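Local coordinates for protein NADH-dependent FAD reductase (Streptomyces globisporus, PDB 4R82) that uses NADH to reduce FAD, supplying by free diffusion the FADH2 that a halogenase and a monooxygenase need to make the enediyne antibiotic C-1027, at residues S85-H97 with R162-R174. Residues are numbered along the deposited sequence; the frame is centred on the assembly and turned at random.
With FAD (flavin-adenine dinucleotide), chain K; NAD (nicotinamide-adenine-dinucleotide), chain C; ACT (acetate ion), chain H; ACT (acetate ion), chain G.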
ATOM      1  N   SER A  85       8.405  -1.512 -11.076  1.00  9.01           N
ATOM      2  CA  SER A  85       7.595  -1.830 -12.234  1.00 11.22           C
ATOM      3  C   SER A  85       6.267  -2.330 -11.707  1.00 10.64           C
ATOM      4  O   SER A  85       6.215  -3.381 -11.055  1.00 11.00           O
ATOM      5  CB  SER A  85       8.261  -2.914 -13.090  1.00 11.42           C
ATOM      6  OG  SER A  85       9.513  -2.474 -13.597  1.00 12.57           O
ATOM      7  N   VAL A  86       5.201  -1.579 -11.976  1.00  8.68           N
ATOM      8  CA  VAL A  86       3.869  -1.983 -11.548  1.00 10.26           C
ATOM      9  C   VAL A  86       3.341  -3.004 -12.539  1.00 11.29           C
ATOM     10  O   VAL A  86       3.166  -2.702 -13.726  1.00 11.07           O
ATOM     11  CB  VAL A  86       2.912  -0.793 -11.497  1.00 11.80           C
ATOM     12  CG1 VAL A  86       1.494  -1.263 -11.155  1.00 12.43           C
ATOM     13  CG2 VAL A  86       3.414   0.246 -10.495  1.00 13.06           C
ATOM     14  N   LEU A  87       3.086  -4.219 -12.067  1.00 10.48           N
ATOM     15  CA  LEU A  87       2.762  -5.308 -12.978  1.00  9.53           C
ATOM     16  C   LEU A  87       1.342  -5.228 -13.507  1.00 11.21           C
ATOM     17  O   LEU A  87       0.405  -4.924 -12.771  1.00 11.32           O
ATOM     18  CB  LEU A  87       2.999  -6.679 -12.324  1.00  9.38           C
ATOM     19  CG  LEU A  87       4.458  -6.986 -11.956  1.00  9.66           C
ATOM     20  CD1 LEU A  87       4.553  -8.408 -11.373  1.00 12.30           C
ATOM     21  CD2 LEU A  87       5.378  -6.820 -13.165  1.00 13.20           C
ATOM     22  N   GLU A  88       1.211  -5.517 -14.797  1.00 10.81           N
ATOM     23  CA  GLU A  88      -0.052  -5.521 -15.504  1.00 11.23           C
ATOM     24  C   GLU A  88      -0.817  -6.825 -15.254  1.00 13.69           C
ATOM     25  O   GLU A  88      -0.235  -7.820 -14.827  1.00 16.61           O
ATOM     26  CB  GLU A  88       0.254  -5.303 -16.995  1.00 14.78           C
ATOM     27  CG  GLU A  88      -0.923  -5.182 -17.922  1.00 18.43           C
ATOM     28  CD  GLU A  88      -1.377  -6.534 -18.432  1.00 28.09           C
ATOM     29  OE1 GLU A  88      -0.543  -7.470 -18.417  1.00 26.25           O
ATOM     30  OE2 GLU A  88      -2.556  -6.662 -18.832  1.00 25.37           O
ATOM     31  N   ALA A  89      -2.118  -6.806 -15.537  1.00 14.28           N
ATOM     32  CA  ALA A  89      -3.023  -7.908 -15.232  1.00 17.32           C
ATOM     33  C   ALA A  89      -2.556  -9.296 -15.663  1.00 20.57           C
ATOM     34  O   ALA A  89      -2.859 -10.277 -14.990  1.00 26.06           O
ATOM     35  CB  ALA A  89      -4.404  -7.621 -15.811  1.00 18.02           C
ATOM     36  N   GLY A  90      -1.841  -9.391 -16.779  1.00 18.11           N
ATOM     37  CA  GLY A  90      -1.421 -10.698 -17.273  1.00 21.14           C
ATOM     38  C   GLY A  90       0.005 -11.120 -16.926  1.00 19.00           C
ATOM     39  O   GLY A  90       0.567 -12.015 -17.567  1.00 21.14           O
ATOM     40  N   GLN A  91       0.588 -10.497 -15.910  1.00 14.24           N
ATOM     41  CA  GLN A  91       1.986 -10.756 -15.574  1.00 14.57           C
ATOM     42  C   GLN A  91       2.203 -11.586 -14.313  1.00 13.85           C
ATOM     43  O   GLN A  91       3.191 -11.391 -13.596  1.00 16.94           O
ATOM     44  CB  GLN A  91       2.750  -9.441 -15.473  1.00 16.00           C
ATOM     45  CG  GLN A  91       2.782  -8.684 -16.795  1.00 16.15           C
ATOM     46  CD  GLN A  91       3.714  -7.502 -16.748  1.00 15.75           C
ATOM     47  OE1 GLN A  91       3.479  -6.541 -16.007  1.00 14.15           O
ATOM     48  NE2 GLN A  91       4.809  -7.577 -17.510  1.00 17.81           N
ATOM     49  N   GLU A  92       1.297 -12.515 -14.048  1.00 14.82           N
ATOM     50  CA  GLU A  92       1.454 -13.396 -12.900  1.00 15.48           C
ATOM     51  C   GLU A  92       2.762 -14.194 -12.953  1.00 18.16           C
ATOM     52  O   GLU A  92       3.376 -14.458 -11.909  1.00 18.87           O
ATOM     53  CB  GLU A  92       0.253 -14.336 -12.777  1.00 19.15           C
ATOM     54  CG  GLU A  92       0.415 -15.361 -11.667  1.00 30.91           C
ATOM     55  CD  GLU A  92      -0.816 -16.225 -11.463  1.00 41.97           C
ATOM     56  OE1 GLU A  92      -1.903 -15.843 -11.949  1.00 42.52           O
ATOM     57  OE2 GLU A  92      -0.690 -17.286 -10.808  1.00 44.37           O
ATOM     58  N   LYS A  93       3.195 -14.568 -14.155  1.00 16.84           N
ATOM     59  CA  LYS A  93       4.418 -15.360 -14.296  1.00 23.84           C
ATOM     60  C   LYS A  93       5.617 -14.562 -13.801  1.00 21.82           C
ATOM     61  O   LYS A  93       6.473 -15.086 -13.079  1.00 19.57           O
ATOM     62  CB  LYS A  93       4.626 -15.789 -15.751  1.00 27.93           C
ATOM     63  CG  LYS A  93       5.884 -16.612 -15.985  1.00 31.53           C
ATOM     64  N   ALA A  94       5.665 -13.287 -14.173  1.00 15.03           N
ATOM     65  CA  ALA A  94       6.730 -12.405 -13.705  1.00 12.55           C
ATOM     66  C   ALA A  94       6.671 -12.207 -12.188  1.00 15.71           C
ATOM     67  O   ALA A  94       7.710 -12.152 -11.524  1.00 15.81           O
ATOM     68  CB  ALA A  94       6.678 -11.061 -14.431  1.00 17.57           C
ATOM     69  N   ALA A  95       5.463 -12.091 -11.638  1.00 14.23           N
ATOM     70  CA  ALA A  95       5.313 -11.912 -10.197  1.00 13.04           C
ATOM     71  C   ALA A  95       5.862 -13.123  -9.452  1.00 12.76           C
ATOM     72  O   ALA A  95       6.575 -12.983  -8.458  1.00 13.39           O
ATOM     73  CB  ALA A  95       3.863 -11.672  -9.827  1.00 11.42           C
ATOM     74  N   ARG A  96       5.526 -14.310  -9.936  1.00 14.43           N
ATOM     75  CA  ARG A  96       6.023 -15.527  -9.303  1.00 12.73           C
ATOM     76  C   ARG A  96       7.533 -15.660  -9.435  1.00 17.82           C
ATOM     77  O   ARG A  96       8.221 -16.054  -8.486  1.00 17.58           O
ATOM     78  CB  ARG A  96       5.313 -16.754  -9.867  1.00 16.99           C
ATOM     79  CG  ARG A  96       3.848 -16.805  -9.484  1.00 18.66           C
ATOM     80  CD  ARG A  96       3.194 -18.097  -9.948  1.00 23.86           C
ATOM     81  NE  ARG A  96       1.754 -18.065  -9.711  1.00 29.65           N
ATOM     82  CZ  ARG A  96       1.189 -18.362  -8.546  1.00 38.46           C
ATOM     83  NH1 ARG A  96      -0.129 -18.305  -8.409  1.00 37.72           N
ATOM     84  NH2 ARG A  96       1.945 -18.713  -7.516  1.00 42.81           N
ATOM     85  N   HIS A  97       8.052 -15.301 -10.604  1.00 14.59           N
ATOM     86  CA  HIS A  97       9.471 -15.465 -10.878  1.00 16.15           C
ATOM     87  C   HIS A  97      10.328 -14.620  -9.940  1.00 16.61           C
ATOM     88  O   HIS A  97      11.339 -15.094  -9.397  1.00 17.57           O
ATOM     89  CB  HIS A  97       9.777 -15.083 -12.322  1.00 17.23           C
ATOM     90  CG  HIS A  97      11.228 -15.168 -12.661  1.00 21.23           C
ATOM     91  ND1 HIS A  97      11.911 -16.365 -12.704  1.00 26.84           N
ATOM     92  CD2 HIS A  97      12.133 -14.205 -12.948  1.00 20.75           C
ATOM     93  CE1 HIS A  97      13.173 -16.135 -13.016  1.00 27.39           C
ATOM     94  NE2 HIS A  97      13.333 -14.834 -13.173  1.00 27.14           N
ATOM     95  N   ARG A 162      -2.961  -0.129 -20.164  1.00 12.49           N
ATOM     96  CA  ARG A 162      -2.737  -1.271 -19.266  1.00 11.90           C
ATOM     97  C   ARG A 162      -3.355  -1.071 -17.890  1.00 14.73           C
ATOM     98  O   ARG A 162      -3.475   0.059 -17.409  1.00 16.01           O
ATOM     99  CB  ARG A 162      -1.238  -1.550 -19.117  1.00 11.81           C
ATOM    100  CG  ARG A 162      -0.561  -1.968 -20.428  1.00 12.07           C
ATOM    101  CD  ARG A 162       0.955  -2.084 -20.274  1.00 14.63           C
ATOM    102  NE  ARG A 162       1.561  -2.447 -21.556  1.00 12.29           N
ATOM    103  CZ  ARG A 162       2.855  -2.343 -21.849  1.00 12.33           C
ATOM    104  NH1 ARG A 162       3.289  -2.722 -23.047  1.00 13.71           N
ATOM    105  NH2 ARG A 162       3.713  -1.871 -20.961  1.00 12.66           N
ATOM    106  N   GLU A 163      -3.706  -2.183 -17.247  1.00 12.22           N
ATOM    107  CA  GLU A 163      -4.316  -2.151 -15.926  1.00 15.13           C
ATOM    108  C   GLU A 163      -3.580  -3.141 -15.028  1.00 15.27           C
ATOM    109  O   GLU A 163      -3.179  -4.209 -15.490  1.00 14.46           O
ATOM    110  CB  GLU A 163      -5.780  -2.566 -16.085  1.00 19.97           C
ATOM    111  CG  GLU A 163      -6.633  -2.490 -14.853  1.00 26.56           C
ATOM    112  CD  GLU A 163      -8.096  -2.386 -15.221  1.00 29.07           C
ATOM    113  OE1 GLU A 163      -8.589  -1.247 -15.352  1.00 29.95           O
ATOM    114  OE2 GLU A 163      -8.738  -3.439 -15.410  1.00 26.40           O
ATOM    115  N   GLY A 164      -3.402  -2.803 -13.750  1.00 12.05           N
ATOM    116  CA  GLY A 164      -2.609  -3.633 -12.852  1.00 11.22           C
ATOM    117  C   GLY A 164      -3.211  -4.970 -12.425  1.00 12.80           C
ATOM    118  O   GLY A 164      -4.433  -5.144 -12.395  1.00 13.05           O
HETATM  119  N   MSE A 165      -2.343  -5.930 -12.113  1.00 12.92           N
HETATM  120  CA  MSE A 165      -2.812  -7.165 -11.496  1.00 13.27           C
HETATM  121  C   MSE A 165      -3.086  -6.879 -10.029  1.00 10.45           C
HETATM  122  O   MSE A 165      -2.681  -5.835  -9.512  1.00 12.88           O
HETATM  123  CB  MSE A 165      -1.792  -8.296 -11.676  1.00 18.70           C
HETATM  124  CG  MSE A 165      -0.421  -8.032 -11.105  1.00 15.60           C
HETATM  125 SE   MSE A 165       0.778  -9.586 -11.334  0.54 16.59          SE
HETATM  126  CE  MSE A 165      -0.308 -10.923 -10.475  1.00 24.93           C
ATOM    127  N   LEU A 166      -3.786  -7.800  -9.369  1.00 12.45           N
ATOM    128  CA  LEU A 166      -4.181  -7.642  -7.973  1.00 11.88           C
ATOM    129  C   LEU A 166      -3.683  -8.817  -7.140  1.00 11.89           C
ATOM    130  O   LEU A 166      -3.496  -9.925  -7.657  1.00 12.13           O
ATOM    131  CB  LEU A 166      -5.704  -7.567  -7.861  1.00 11.05           C
ATOM    132  CG  LEU A 166      -6.323  -6.412  -8.642  1.00 11.41           C
ATOM    133  CD1 LEU A 166      -7.825  -6.531  -8.691  1.00 11.95           C
ATOM    134  CD2 LEU A 166      -5.915  -5.118  -7.970  1.00 17.16           C
ATOM    135  N   PHE A 167      -3.477  -8.552  -5.851  1.00 11.27           N
ATOM    136  CA  PHE A 167      -3.074  -9.556  -4.868  1.00 11.44           C
ATOM    137  C   PHE A 167      -3.957  -9.312  -3.645  1.00 12.54           C
ATOM    138  O   PHE A 167      -3.948  -8.217  -3.057  1.00 13.22           O
ATOM    139  CB  PHE A 167      -1.596  -9.333  -4.519  1.00 11.70           C
ATOM    140  CG  PHE A 167      -1.022 -10.320  -3.530  1.00 18.09           C
ATOM    141  CD1 PHE A 167      -1.137 -11.688  -3.728  1.00 19.30           C
ATOM    142  CD2 PHE A 167      -0.299  -9.862  -2.429  1.00 18.67           C
ATOM    143  CE1 PHE A 167      -0.581 -12.584  -2.823  1.00 21.93           C
ATOM    144  CE2 PHE A 167       0.252 -10.757  -1.523  1.00 18.15           C
ATOM    145  CZ  PHE A 167       0.110 -12.109  -1.726  1.00 18.95           C
ATOM    146  N   SER A 168      -4.728 -10.320  -3.265  1.00 12.66           N
ATOM    147  CA  SER A 168      -5.647 -10.162  -2.145  1.00 12.96           C
ATOM    148  C   SER A 168      -5.954 -11.532  -1.578  1.00 14.80           C
ATOM    149  O   SER A 168      -6.118 -12.499  -2.322  1.00 13.96           O
ATOM    150  CB  SER A 168      -6.932  -9.462  -2.610  1.00 18.71           C
ATOM    151  OG  SER A 168      -7.850  -9.289  -1.539  1.00 20.19           O
ATOM    152  N   GLY A 169      -5.997 -11.634  -0.253  1.00 15.16           N
ATOM    153  CA  GLY A 169      -6.301 -12.907   0.378  1.00 14.81           C
ATOM    154  C   GLY A 169      -5.258 -13.959   0.055  1.00 16.55           C
ATOM    155  O   GLY A 169      -5.549 -15.165   0.075  1.00 21.59           O
ATOM    156  N   GLY A 170      -4.044 -13.502  -0.242  1.00 19.57           N
ATOM    157  CA  GLY A 170      -2.946 -14.401  -0.559  1.00 20.85           C
ATOM    158  C   GLY A 170      -3.005 -14.977  -1.963  1.00 20.35           C
ATOM    159  O   GLY A 170      -2.260 -15.907  -2.287  1.00 23.74           O
ATOM    160  N   ARG A 171      -3.880 -14.424  -2.801  1.00 16.47           N
ATOM    161  CA  ARG A 171      -4.082 -14.937  -4.159  1.00 16.24           C
ATOM    162  C   ARG A 171      -3.965 -13.830  -5.178  1.00 15.39           C
ATOM    163  O   ARG A 171      -4.237 -12.670  -4.878  1.00 16.07           O
ATOM    164  CB  ARG A 171      -5.482 -15.534  -4.318  1.00 21.18           C
ATOM    165  CG  ARG A 171      -5.810 -16.694  -3.423  1.00 27.89           C
ATOM    166  CD  ARG A 171      -7.230 -17.137  -3.690  1.00 35.14           C
ATOM    167  NE  ARG A 171      -7.649 -18.237  -2.830  1.00 47.70           N
ATOM    168  CZ  ARG A 171      -7.323 -19.507  -3.035  1.00 55.87           C
ATOM    169  NH1 ARG A 171      -7.753 -20.448  -2.206  1.00 58.25           N
ATOM    170  NH2 ARG A 171      -6.557 -19.839  -4.068  1.00 56.60           N
ATOM    171  N   PHE A 172      -3.589 -14.188  -6.400  1.00 14.10           N
ATOM    172  CA  PHE A 172      -3.624 -13.207  -7.477  1.00 14.02           C
ATOM    173  C   PHE A 172      -5.062 -13.116  -7.986  1.00 14.83           C
ATOM    174  O   PHE A 172      -5.767 -14.124  -8.078  1.00 16.17           O
ATOM    175  CB  PHE A 172      -2.654 -13.585  -8.592  1.00 16.31           C
ATOM    176  CG  PHE A 172      -1.200 -13.505  -8.186  1.00 19.73           C
ATOM    177  CD1 PHE A 172      -0.718 -12.406  -7.492  1.00 21.58           C
ATOM    178  CD2 PHE A 172      -0.331 -14.545  -8.476  1.00 24.49           C
ATOM    179  CE1 PHE A 172       0.620 -12.335  -7.117  1.00 23.53           C
ATOM    180  CE2 PHE A 172       1.005 -14.477  -8.110  1.00 23.06           C
ATOM    181  CZ  PHE A 172       1.474 -13.376  -7.423  1.00 19.97           C
ATOM    182  N   ARG A 173      -5.509 -11.899  -8.274  1.00 14.79           N
ATOM    183  CA  ARG A 173      -6.903 -11.671  -8.654  1.00 14.75           C
ATOM    184  C   ARG A 173      -6.930 -10.704  -9.834  1.00 14.47           C
ATOM    185  O   ARG A 173      -5.903 -10.137 -10.187  1.00 16.33           O
ATOM    186  CB  ARG A 173      -7.683 -11.082  -7.466  1.00 15.84           C
ATOM    187  CG  ARG A 173      -7.820 -12.006  -6.262  1.00 14.28           C
ATOM    188  CD  ARG A 173      -8.732 -13.185  -6.554  1.00 15.59           C
ATOM    189  NE  ARG A 173     -10.087 -12.760  -6.908  1.00 18.20           N
ATOM    190  CZ  ARG A 173     -11.052 -12.529  -6.022  1.00 22.20           C
ATOM    191  NH1 ARG A 173     -10.814 -12.690  -4.727  1.00 23.26           N
ATOM    192  NH2 ARG A 173     -12.256 -12.142  -6.425  1.00 19.64           N
ATOM    193  N   ARG A 174      -8.109 -10.522 -10.425  1.00 15.09           N
ATOM    194  CA  ARG A 174      -8.315  -9.616 -11.557  1.00 17.24           C
ATOM    195  C   ARG A 174      -9.440  -8.625 -11.263  1.00 14.12           C
ATOM    196  O   ARG A 174     -10.344  -8.922 -10.475  1.00 17.55           O
ATOM    197  CB  ARG A 174      -8.729 -10.419 -12.793  1.00 21.88           C
ATOM    198  CG  ARG A 174      -7.624 -10.725 -13.770  1.00 33.06           C
ATOM    199  CD  ARG A 174      -8.184 -11.405 -15.023  1.00 40.88           C
ATOM    200  NE  ARG A 174      -7.352 -11.124 -16.188  1.00 45.18           N
ATOM    201  CZ  ARG A 174      -6.208 -11.749 -16.449  1.00 44.96           C
ATOM    202  NH1 ARG A 174      -5.764 -12.696 -15.632  1.00 48.10           N
ATOM    203  NH2 ARG A 174      -5.506 -11.427 -17.525  1.00 48.49           N
TER
HETATM  204  N1  FAD K 209       8.995  -9.161   0.193  1.00 10.22           N
HETATM  205  C2  FAD K 209       9.255  -7.998   0.770  1.00 10.44           C
HETATM  206  O2  FAD K 209      10.410  -7.865   1.529  1.00 12.15           O
HETATM  207  N3  FAD K 209       8.475  -6.927   0.653  1.00  9.36           N
HETATM  208  C4  FAD K 209       7.348  -7.008  -0.071  1.00 11.38           C
HETATM  209  O4  FAD K 209       6.529  -5.904  -0.206  1.00 10.86           O
HETATM  210  C4X FAD K 209       6.998  -8.239  -0.695  1.00  9.03           C
HETATM  211  N5  FAD K 209       5.837  -8.329  -1.416  1.00 10.30           N
HETATM  212  C5X FAD K 209       5.544  -9.511  -2.030  1.00 10.43           C
HETATM  213  C6  FAD K 209       4.351  -9.596  -2.793  1.00 10.21           C
HETATM  214  C7  FAD K 209       4.025 -10.808  -3.406  1.00 10.38           C
HETATM  215  C7M FAD K 209       2.733 -10.934  -4.245  1.00 11.89           C
HETATM  216  C8  FAD K 209       4.879 -11.917  -3.284  1.00 12.04           C
HETATM  217  C8M FAD K 209       4.507 -13.217  -3.971  1.00 14.49           C
HETATM  218  C9  FAD K 209       6.061 -11.832  -2.531  1.00 10.46           C
HETATM  219  C9A FAD K 209       6.402 -10.614  -1.896  1.00 13.59           C
HETATM  220  N10 FAD K 209       7.568 -10.522  -1.158  1.00 12.60           N
HETATM  221  C10 FAD K 209       7.855  -9.330  -0.559  1.00  9.47           C
HETATM  222  C1' FAD K 209       8.483 -11.652  -0.983  1.00 12.60           C
HETATM  223  C2' FAD K 209       9.653 -11.643  -1.947  1.00 11.72           C
HETATM  224  O2' FAD K 209       9.160 -11.367  -3.250  1.00 12.63           O
HETATM  225  C3' FAD K 209      10.267 -13.037  -1.987  1.00 14.22           C
HETATM  226  O3' FAD K 209       9.237 -13.983  -2.200  1.00 17.99           O
HETATM  227  C4' FAD K 209      10.892 -13.384  -0.671  1.00 19.70           C
HETATM  228  O4' FAD K 209      11.584 -12.260  -0.202  1.00 29.21           O
HETATM  229  C5' FAD K 209      11.801 -14.634  -0.778  1.00 21.74           C
HETATM  230  O5' FAD K 209      13.044 -14.394  -1.458  1.00 32.47           O
HETATM  231  P   FAD K 209      14.008 -13.112  -1.104  1.00 49.19           P
HETATM  232  O1P FAD K 209      15.474 -13.450  -1.340  1.00 58.91           O
HETATM  233  O2P FAD K 209      13.807 -12.747   0.348  1.00 44.29           O
HETATM  234  O3P FAD K 209      13.620 -11.961  -1.999  1.00 50.05           O
HETATM  235  PA  NAD C 201       0.473 -14.781   2.090  1.00 24.48           P
HETATM  236  O1A NAD C 201       1.933 -14.836   1.647  1.00 33.60           O
HETATM  237  O2A NAD C 201      -0.370 -15.590   1.125  1.00 31.15           O
HETATM  238  O5B NAD C 201      -0.004 -13.289   1.988  1.00 18.02           O
HETATM  239  C5B NAD C 201      -0.893 -12.689   2.858  1.00 15.09           C
HETATM  240  C4B NAD C 201      -0.499 -11.369   3.364  1.00 13.68           C
HETATM  241  O4B NAD C 201       0.577 -11.539   4.245  1.00 14.96           O
HETATM  242  C3B NAD C 201      -0.035 -10.494   2.276  1.00 18.43           C
HETATM  243  O3B NAD C 201      -0.441  -9.187   2.556  1.00 24.45           O
HETATM  244  C2B NAD C 201       1.420 -10.560   2.356  1.00 14.60           C
HETATM  245  O2B NAD C 201       2.028  -9.450   1.799  1.00 17.34           O
HETATM  246  C1B NAD C 201       1.641 -10.644   3.792  1.00 16.36           C
HETATM  247  N9A NAD C 201       2.935 -11.223   4.179  1.00 13.13           N
HETATM  248  C8A NAD C 201       3.386 -12.462   3.908  1.00 14.67           C
HETATM  249  N7A NAD C 201       4.613 -12.638   4.427  1.00 13.42           N
HETATM  250  C5A NAD C 201       4.957 -11.484   5.042  1.00 13.13           C
HETATM  251  C6A NAD C 201       6.085 -11.058   5.745  1.00 14.09           C
HETATM  252  N6A NAD C 201       7.163 -11.905   5.927  1.00 15.10           N
HETATM  253  N1A NAD C 201       6.105  -9.817   6.252  1.00 14.18           N
HETATM  254  C2A NAD C 201       5.080  -8.969   6.085  1.00 14.83           C
HETATM  255  N3A NAD C 201       3.977  -9.348   5.423  1.00 14.93           N
HETATM  256  C4A NAD C 201       3.893 -10.585   4.891  1.00 12.36           C
HETATM  257  O3  NAD C 201       0.323 -15.387   3.535  1.00 23.17           O
HETATM  258  C   ACT H 206       5.368 -11.896 -17.776  1.00 33.79           C
HETATM  259  O   ACT H 206       4.568 -12.279 -16.887  1.00 25.37           O
HETATM  260  OXT ACT H 206       5.107 -10.803 -18.335  1.00 41.65           O
HETATM  261  CH3 ACT H 206       6.578 -12.703 -18.142  1.00 38.20           C
HETATM  262  C   ACT G 205     -10.106 -11.432  -0.826  1.00 39.98           C
HETATM  263  O   ACT G 205     -10.949 -12.073  -0.151  1.00 37.12           O
HETATM  264  OXT ACT G 205      -8.991 -11.249  -0.293  1.00 39.65           O
HETATM  265  CH3 ACT G 205     -10.413 -10.904  -2.194  1.00 38.84           C
HETATM  266  O   HOH W   1      -0.447  -4.189 -10.007  1.00 11.12           O
HETATM  267  O   HOH W   2      -4.311  -4.558 -18.542  1.00 24.17           O
HETATM  268  O   HOH W   3      -4.888  -9.416 -13.033  1.00 36.67           O
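Selenomethionine M165 packs against L87 and A95, between the end of strand 81-86 and helix 92-97. With CG held between its backbone N and carbonyl carbon (chi1 59°), its SE lies 3.8 Å from L87 CB and 4.0 Å from A95 CB; the chain then bends at chi3, bringing CE to 3.9 Å from E92 CA and over one face of the F172 ring, offset toward its rim. A long, unbranched methionine-type chain can follow such a curved path, and the small A95 lets F172 CZ approach its CB to 3.8 Å. E92 CG meets F172 CD2 at 3.4 Å, while F172 CE2 lies over the centre of one face of the R96 guanidinium, the two planes 79° apart. E92 and R96 are four residues apart, about one helical turn, and R96 NE and NH1 both donate side-on to E92 OE2 in a salt bridge.

Backbone bonds join the loops as a single beta bridge, E88 with G164: M165 N donates to L87 O (3.0 Å), and A89 N to E163 O (2.8 Å). A water links E88 OE2 to E163 N, and another joins A89 O to R173 O. G90 N donates to E88 OE1 within the type I turn E88-Q91.

R173 salt-bridges E163 of the second subunit. F172 CE1 touches FAD C7M, while E92, A95 and R96 pack on the same ring, so helix 92-97 lies behind this part of the FAD pocket. Hairpin 166-173, whose F167 also packs on FAD, runs beside that helix, and A95 O accepts from T48 OG1 of strand 45-49.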